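Local coordinates for protein myosin-I heavy chain (PDB 5EJR) that works as an actin-based motor with ATPase activity in early phagocytosis and adhesion, this chain being a MyTH4-FERM unit of its tail, at residues Q186-G191 with T271-D276; D301-I306 with M408-I413. One frame throughout, in Å; residues are numbered along the deposited sequence. Where two conformers were deposited one is given.

Contact 1 (Q186-G191 with T271-D276); sequences QQRKMG and TDMIYD
The carboxylate of Asp276, in the first turn of helix 274-283, is gripped by three N-H groups of the loop 186-191. Arg188 NE gives Asp276 OD1 a nearly straight bond of 2.9 Å, the salt bridge of the contact, and the oxygen lies in the guanidinium plane. Met190 N reaches the same OD1 at 2.8 Å from the opposite face of the carboxylate, while Lys189 N bonds to Asp276 OD2 at 2.8 Å on its syn side. With both oxygens held, the carboxylate is probably kept from turning; an aspartate suits a place where backbone amides and an arginine converge. The Arg188 chain bends at chi2 and chi3, which set CD and NE beside Asp276; beyond them Tyr275 CB lies over one face of the guanidinium, 3.4 Å from NH2. The outer end, NH2, makes a salt bridge with Glu196. Met273, the N-cap residue, lays CG 3.9 Å from Arg188 CD, flexible thioether chain against aliphatic chain. Toward solvent the contact thins out: Lys189 touches OD2 with its CB but carries its amine back to Gln187 O (2.8 Å between NZ and O), and Gln186 is poorly ordered. This buried carboxylate, shared between an arginine and successive loop amides, is a polar interdomain junction, here joining the MyTH4 domain to the ubiquitin-like first lobe of the FERM domain.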
loop_
_atom_site.group_PDB
_atom_site.type_symbol
_atom_site.label_atom_id
_atom_site.label_comp_id
_atom_site.label_asym_id
_atom_site.label_seq_id
_atom_site.Cartn_x
_atom_site.Cartn_y
_atom_site.Cartn_z
ATOM N N GLN A 186 -9.001 5.364 9.786
ATOM C CA GLN A 186 -8.417 4.102 10.226
ATOM C C GLN A 186 -9.148 2.871 9.681
ATOM O O GLN A 186 -8.653 1.762 9.845
ATOM C CB GLN A 186 -8.271 4.044 11.753
ATOM C CG GLN A 186 -6.997 4.733 12.235
ATOM C CD GLN A 186 -6.800 4.708 13.731
ATOM O OE1 GLN A 186 -7.746 4.795 14.525
ATOM N NE2 GLN A 186 -5.544 4.663 14.146
ATOM N N GLN A 187 -10.281 3.056 8.993
ATOM C CA GLN A 187 -11.044 1.940 8.437
ATOM C C GLN A 187 -10.309 1.257 7.293
ATOM O O GLN A 187 -10.094 1.879 6.254
ATOM C CB GLN A 187 -12.469 2.363 8.055
ATOM C CG GLN A 187 -13.348 2.655 9.279
ATOM C CD GLN A 187 -14.710 3.225 8.959
ATOM O OE1 GLN A 187 -15.059 3.506 7.807
ATOM N NE2 GLN A 187 -15.515 3.421 9.993
ATOM N N ARG A 188 -9.857 -0.002 7.518
ATOM C CA ARG A 188 -9.119 -0.835 6.552
ATOM C C ARG A 188 -9.972 -1.129 5.316
ATOM O O ARG A 188 -11.184 -1.278 5.447
ATOM C CB ARG A 188 -8.652 -2.155 7.205
ATOM C CG ARG A 188 -7.467 -2.013 8.174
ATOM C CD ARG A 188 -6.095 -1.970 7.492
ATOM N NE ARG A 188 -5.861 -3.134 6.641
ATOM C CZ ARG A 188 -5.344 -4.282 7.061
ATOM N NH1 ARG A 188 -4.948 -4.421 8.324
ATOM N NH2 ARG A 188 -5.205 -5.298 6.220
ATOM N N LYS A 189 -9.340 -1.198 4.121
ATOM C CA LYS A 189 -10.031 -1.397 2.841
ATOM C C LYS A 189 -9.839 -2.793 2.276
ATOM O O LYS A 189 -10.517 -3.163 1.317
ATOM C CB LYS A 189 -9.539 -0.363 1.795
ATOM C CG LYS A 189 -9.588 1.101 2.225
ATOM C CD LYS A 189 -10.977 1.699 2.097
ATOM C CE LYS A 189 -11.040 3.138 2.555
ATOM N NZ LYS A 189 -11.100 3.260 4.034
ATOM N N MET A 190 -8.850 -3.523 2.785
ATOM C CA MET A 190 -8.532 -4.857 2.296
ATOM C C MET A 190 -8.473 -5.841 3.449
ATOM O O MET A 190 -8.275 -5.443 4.607
ATOM C CB MET A 190 -7.159 -4.880 1.587
ATOM C CG MET A 190 -7.063 -4.020 0.344
ATOM S SD MET A 190 -8.004 -4.665 -1.056
ATOM C CE MET A 190 -6.865 -5.868 -1.695
ATOM N N GLY A 191 -8.601 -7.119 3.089
ATOM C CA GLY A 191 -8.418 -8.247 3.989
ATOM C C GLY A 191 -6.922 -8.448 4.157
ATOM O O GLY A 191 -6.131 -7.712 3.544
ATOM N N THR A 271 -1.595 8.356 2.707
ATOM C CA THR A 271 -2.800 8.047 3.494
ATOM C C THR A 271 -3.214 6.606 3.399
ATOM O O THR A 271 -4.148 6.211 4.101
ATOM C CB THR A 271 -3.984 8.948 3.135
ATOM O OG1 THR A 271 -4.228 8.866 1.728
ATOM C CG2 THR A 271 -3.812 10.378 3.620
ATOM N N ASP A 272 -2.559 5.807 2.537
ATOM C CA ASP A 272 -2.933 4.408 2.446
ATOM C C ASP A 272 -2.446 3.663 3.710
ATOM O O ASP A 272 -1.454 4.078 4.335
ATOM C CB ASP A 272 -2.268 3.739 1.230
ATOM C CG ASP A 272 -2.848 4.000 -0.150
ATOM O OD1 ASP A 272 -3.827 4.789 -0.256
ATOM O OD2 ASP A 272 -2.319 3.419 -1.132
ATOM N N MET A 273 -3.124 2.548 4.025
ATOM C CA MET A 273 -2.766 1.623 5.102
ATOM C C MET A 273 -1.742 0.722 4.488
ATOM O O MET A 273 -2.003 0.166 3.419
ATOM C CB MET A 273 -3.977 0.765 5.520
ATOM C CG MET A 273 -5.088 1.556 6.121
ATOM S SD MET A 273 -4.445 2.750 7.299
ATOM C CE MET A 273 -5.665 2.637 8.509
ATOM N N ILE A 274 -0.577 0.568 5.134
ATOM C CA ILE A 274 0.483 -0.310 4.584
ATOM C C ILE A 274 -0.013 -1.744 4.337
ATOM O O ILE A 274 0.284 -2.311 3.282
ATOM C CB ILE A 274 1.821 -0.280 5.395
ATOM C CG1 ILE A 274 2.861 -1.258 4.796
ATOM C CG2 ILE A 274 1.591 -0.518 6.898
ATOM C CD1 ILE A 274 4.293 -0.975 5.161
ATOM N N TYR A 275 -0.843 -2.277 5.247
ATOM C CA TYR A 275 -1.380 -3.632 5.077
ATOM C C TYR A 275 -2.364 -3.737 3.906
ATOM O O TYR A 275 -2.380 -4.775 3.240
ATOM C CB TYR A 275 -1.958 -4.173 6.388
ATOM C CG TYR A 275 -0.904 -4.755 7.318
ATOM C CD1 TYR A 275 0.034 -5.675 6.855
ATOM C CD2 TYR A 275 -0.884 -4.430 8.669
ATOM C CE1 TYR A 275 0.991 -6.228 7.709
ATOM C CE2 TYR A 275 0.066 -4.978 9.531
ATOM C CZ TYR A 275 0.997 -5.881 9.047
ATOM O OH TYR A 275 1.937 -6.420 9.884
ATOM N N ASP A 276 -3.110 -2.639 3.593
ATOM C CA ASP A 276 -4.004 -2.630 2.420
ATOM C C ASP A 276 -3.179 -2.700 1.133
ATOM O O ASP A 276 -3.578 -3.371 0.187
ATOM C CB ASP A 276 -4.934 -1.411 2.415
ATOM C CG ASP A 276 -6.077 -1.465 3.416
ATOM O OD1 ASP A 276 -6.403 -2.581 3.891
ATOM O OD2 ASP A 276 -6.674 -0.394 3.699
#

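Contact 2 (D301-I306 with M408-I413); sequences DDVNKI and MFINLI. With EDO (1,2-ethanediol), chain B.
Within the FERM domain, the loop that follows strand 290-296 and the helix 402-416 come together at the helical central lobe, where a short 3-10 turn at 303-305 packs on the helix. The apolar part centres on Ile410 CG2, which meets Ile306 CD1 at 3.6 Å and Val303 CG2 at 3.7 Å. Val303 CG2 stands anti to its backbone N, pointing at the helix, whereas CG1 turns to the bound ethanediol. The chain of Ile306 crosses Ile410 at about a right angle; chi1 of -170° sets its CG1 anti to the backbone N, and CD1 beyond it reaches Ile410, while the other branch, CG2, lies 3.4 Å from Asn411 CB. Branched aliphatic residues suit this place because two branches can serve two neighbours. Phe420 adds to the apolar cluster by touching both Val303 and Ile410.

Beyond the isoleucines, Asn411 turns its OD1 to a watered side. Two waters each donate to Asn411 OD1 and to Asn304 O, the shorter bond to OD1 being 2.7 Å from water 2. The turn itself is braced by Asp302, whose OD1 accepts from Asn304 N at 3.0 Å in an Asx turn, the N-H lying above the carboxylate plane. An alanine in place of Asp302 would probably leave Asn304 N without its mate and the start of the 3-10 turn less firmly set. Ethanediol, probably from the crystallisation liquor, takes Val303 N on O1 (2.9 Å) and gives O2 to Asp301 O.

The contact thus holds by apolar fit between aliphatic groups, while Asn411 OD1 and Asn304 O are joined through the two waters; the pairing of turn and helix probably rests on shape rather than on direct polar bonds.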
loop_
_atom_site.group_PDB
_atom_site.type_symbol
_atom_site.label_atom_id
_atom_site.label_comp_id
_atom_site.label_asym_id
_atom_site.label_seq_id
_atom_site.Cartn_x
_atom_site.Cartn_y
_atom_site.Cartn_z
ATOM N N ASP A 301 13.272 23.960 -2.950
ATOM C CA ASP A 301 14.330 24.953 -3.200
ATOM C C ASP A 301 14.630 25.097 -4.684
ATOM O O ASP A 301 14.347 24.181 -5.447
ATOM C CB ASP A 301 15.573 24.649 -2.354
ATOM C CG ASP A 301 15.208 24.554 -0.875
ATOM O OD1 ASP A 301 14.492 25.463 -0.379
ATOM O OD2 ASP A 301 15.500 23.504 -0.257
ATOM N N ASP A 302 15.115 26.262 -5.102
ATOM C CA ASP A 302 15.378 26.526 -6.522
ATOM C C ASP A 302 16.727 25.922 -6.938
ATOM O O ASP A 302 17.767 26.422 -6.545
ATOM C CB ASP A 302 15.309 28.044 -6.826
ATOM C CG ASP A 302 15.411 28.451 -8.303
ATOM O OD1 ASP A 302 15.614 27.560 -9.162
ATOM O OD2 ASP A 302 15.299 29.665 -8.597
ATOM N N VAL A 303 16.691 24.848 -7.736
ATOM C CA VAL A 303 17.891 24.173 -8.243
ATOM C C VAL A 303 18.808 25.137 -9.048
ATOM O O VAL A 303 20.010 24.930 -9.112
ATOM C CB VAL A 303 17.529 22.857 -9.009
ATOM C CG1 VAL A 303 17.054 23.103 -10.456
ATOM C CG2 VAL A 303 18.685 21.864 -8.958
ATOM N N ASN A 304 18.252 26.178 -9.658
ATOM C CA ASN A 304 19.044 27.158 -10.401
ATOM C C ASN A 304 19.919 28.019 -9.509
ATOM O O ASN A 304 20.906 28.597 -9.999
ATOM C CB ASN A 304 18.150 28.019 -11.301
ATOM C CG ASN A 304 17.526 27.203 -12.410
ATOM O OD1 ASN A 304 16.317 26.959 -12.428
ATOM N ND2 ASN A 304 18.356 26.653 -13.286
ATOM N N LYS A 305 19.598 28.069 -8.183
ATOM C CA LYS A 305 20.371 28.851 -7.198
ATOM C C LYS A 305 21.157 27.954 -6.224
ATOM O O LYS A 305 21.666 28.439 -5.213
ATOM C CB LYS A 305 19.401 29.774 -6.405
ATOM C CG LYS A 305 18.715 30.787 -7.304
ATOM C CD LYS A 305 17.821 31.728 -6.529
ATOM C CE LYS A 305 17.265 32.808 -7.432
ATOM N NZ LYS A 305 16.144 33.538 -6.778
ATOM N N ILE A 306 21.214 26.641 -6.483
ATOM C CA ILE A 306 21.846 25.682 -5.567
ATOM C C ILE A 306 23.302 26.064 -5.132
ATOM O O ILE A 306 23.630 25.938 -3.952
ATOM C CB ILE A 306 21.765 24.240 -6.127
ATOM C CG1 ILE A 306 22.201 23.193 -5.064
ATOM C CG2 ILE A 306 22.503 24.086 -7.451
ATOM C CD1 ILE A 306 21.987 21.683 -5.472
ATOM N N MET A 408 27.442 20.782 -7.880
ATOM C CA MET A 408 27.716 21.140 -9.276
ATOM C C MET A 408 26.962 20.158 -10.180
ATOM O O MET A 408 26.395 20.563 -11.189
ATOM C CB MET A 408 29.226 21.011 -9.576
ATOM C CG MET A 408 30.068 22.181 -9.157
ATOM S SD MET A 408 31.847 21.859 -9.464
ATOM C CE MET A 408 31.911 21.949 -11.258
ATOM N N PHE A 409 27.023 18.865 -9.843
ATOM C CA PHE A 409 26.317 17.822 -10.599
ATOM C C PHE A 409 24.798 18.104 -10.566
ATOM O O PHE A 409 24.170 18.168 -11.615
ATOM C CB PHE A 409 26.630 16.437 -10.012
ATOM C CG PHE A 409 25.702 15.338 -10.489
ATOM C CD1 PHE A 409 25.681 14.951 -11.828
ATOM C CD2 PHE A 409 24.802 14.737 -9.615
ATOM C CE1 PHE A 409 24.814 13.940 -12.267
ATOM C CE2 PHE A 409 23.931 13.739 -10.058
ATOM C CZ PHE A 409 23.932 13.362 -11.386
ATOM N N ILE A 410 24.235 18.348 -9.360
ATOM C CA ILE A 410 22.804 18.647 -9.249
ATOM C C ILE A 410 22.448 19.920 -10.019
ATOM O O ILE A 410 21.451 19.925 -10.709
ATOM C CB ILE A 410 22.319 18.687 -7.780
ATOM C CG1 ILE A 410 22.558 17.310 -7.099
ATOM C CG2 ILE A 410 20.844 19.102 -7.734
ATOM C CD1 ILE A 410 22.684 17.301 -5.561
ATOM N N ASN A 411 23.280 20.956 -9.939
ATOM C CA ASN A 411 23.040 22.206 -10.662
ATOM C C ASN A 411 22.951 21.965 -12.173
ATOM O O ASN A 411 22.074 22.493 -12.845
ATOM C CB ASN A 411 24.137 23.243 -10.348
ATOM C CG ASN A 411 23.914 24.557 -11.081
ATOM O OD1 ASN A 411 22.876 25.238 -10.958
ATOM N ND2 ASN A 411 24.843 24.886 -11.922
ATOM N N LEU A 412 23.878 21.172 -12.704
ATOM C CA LEU A 412 23.888 20.879 -14.140
ATOM C C LEU A 412 22.680 20.090 -14.594
ATOM O O LEU A 412 22.035 20.491 -15.543
ATOM C CB LEU A 412 25.193 20.201 -14.518
ATOM C CG LEU A 412 26.278 21.230 -14.694
ATOM C CD1 LEU A 412 27.617 20.644 -14.421
ATOM C CD2 LEU A 412 26.194 21.876 -16.078
ATOM N N ILE A 413 22.354 18.991 -13.913
ATOM C CA ILE A 413 21.156 18.201 -14.199
ATOM C C ILE A 413 19.897 19.080 -14.091
ATOM O O ILE A 413 19.077 19.116 -15.011
ATOM C CB ILE A 413 21.048 17.006 -13.215
ATOM C CG1 ILE A 413 22.134 15.956 -13.499
ATOM C CG2 ILE A 413 19.620 16.367 -13.248
ATOM C CD1 ILE A 413 22.066 15.224 -14.859
HETATM C C1 EDO B . 13.572 22.636 -9.077
HETATM O O1 EDO B . 14.138 23.909 -8.847
HETATM C C2 EDO B . 13.344 21.975 -7.714
HETATM O O2 EDO B . 14.576 22.036 -6.973
HETATM O O HOH W 1 23.412 27.545 -8.724
HETATM O O HOH W 2 22.228 27.285 -12.639
#

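The two contacts lie in series along the chain, their centres 38 Å apart and their nearest atoms about 22 Å, and they hold no element in common. Contact 1 sits near the middle of the elongated molecule and joins a MyTH4 loop to the start of a FERM helix; contact 2 lies well out, inside the FERM domain. Contact 1 is partly buried; contact 2 is mostly buried, with water at one side, and the two differ in chemistry. Between domains, contact 1 relies on charge and direct backbone amide bonds, whereas contact 2, within a single domain, relies on aliphatic packing with a polar side bridged by water.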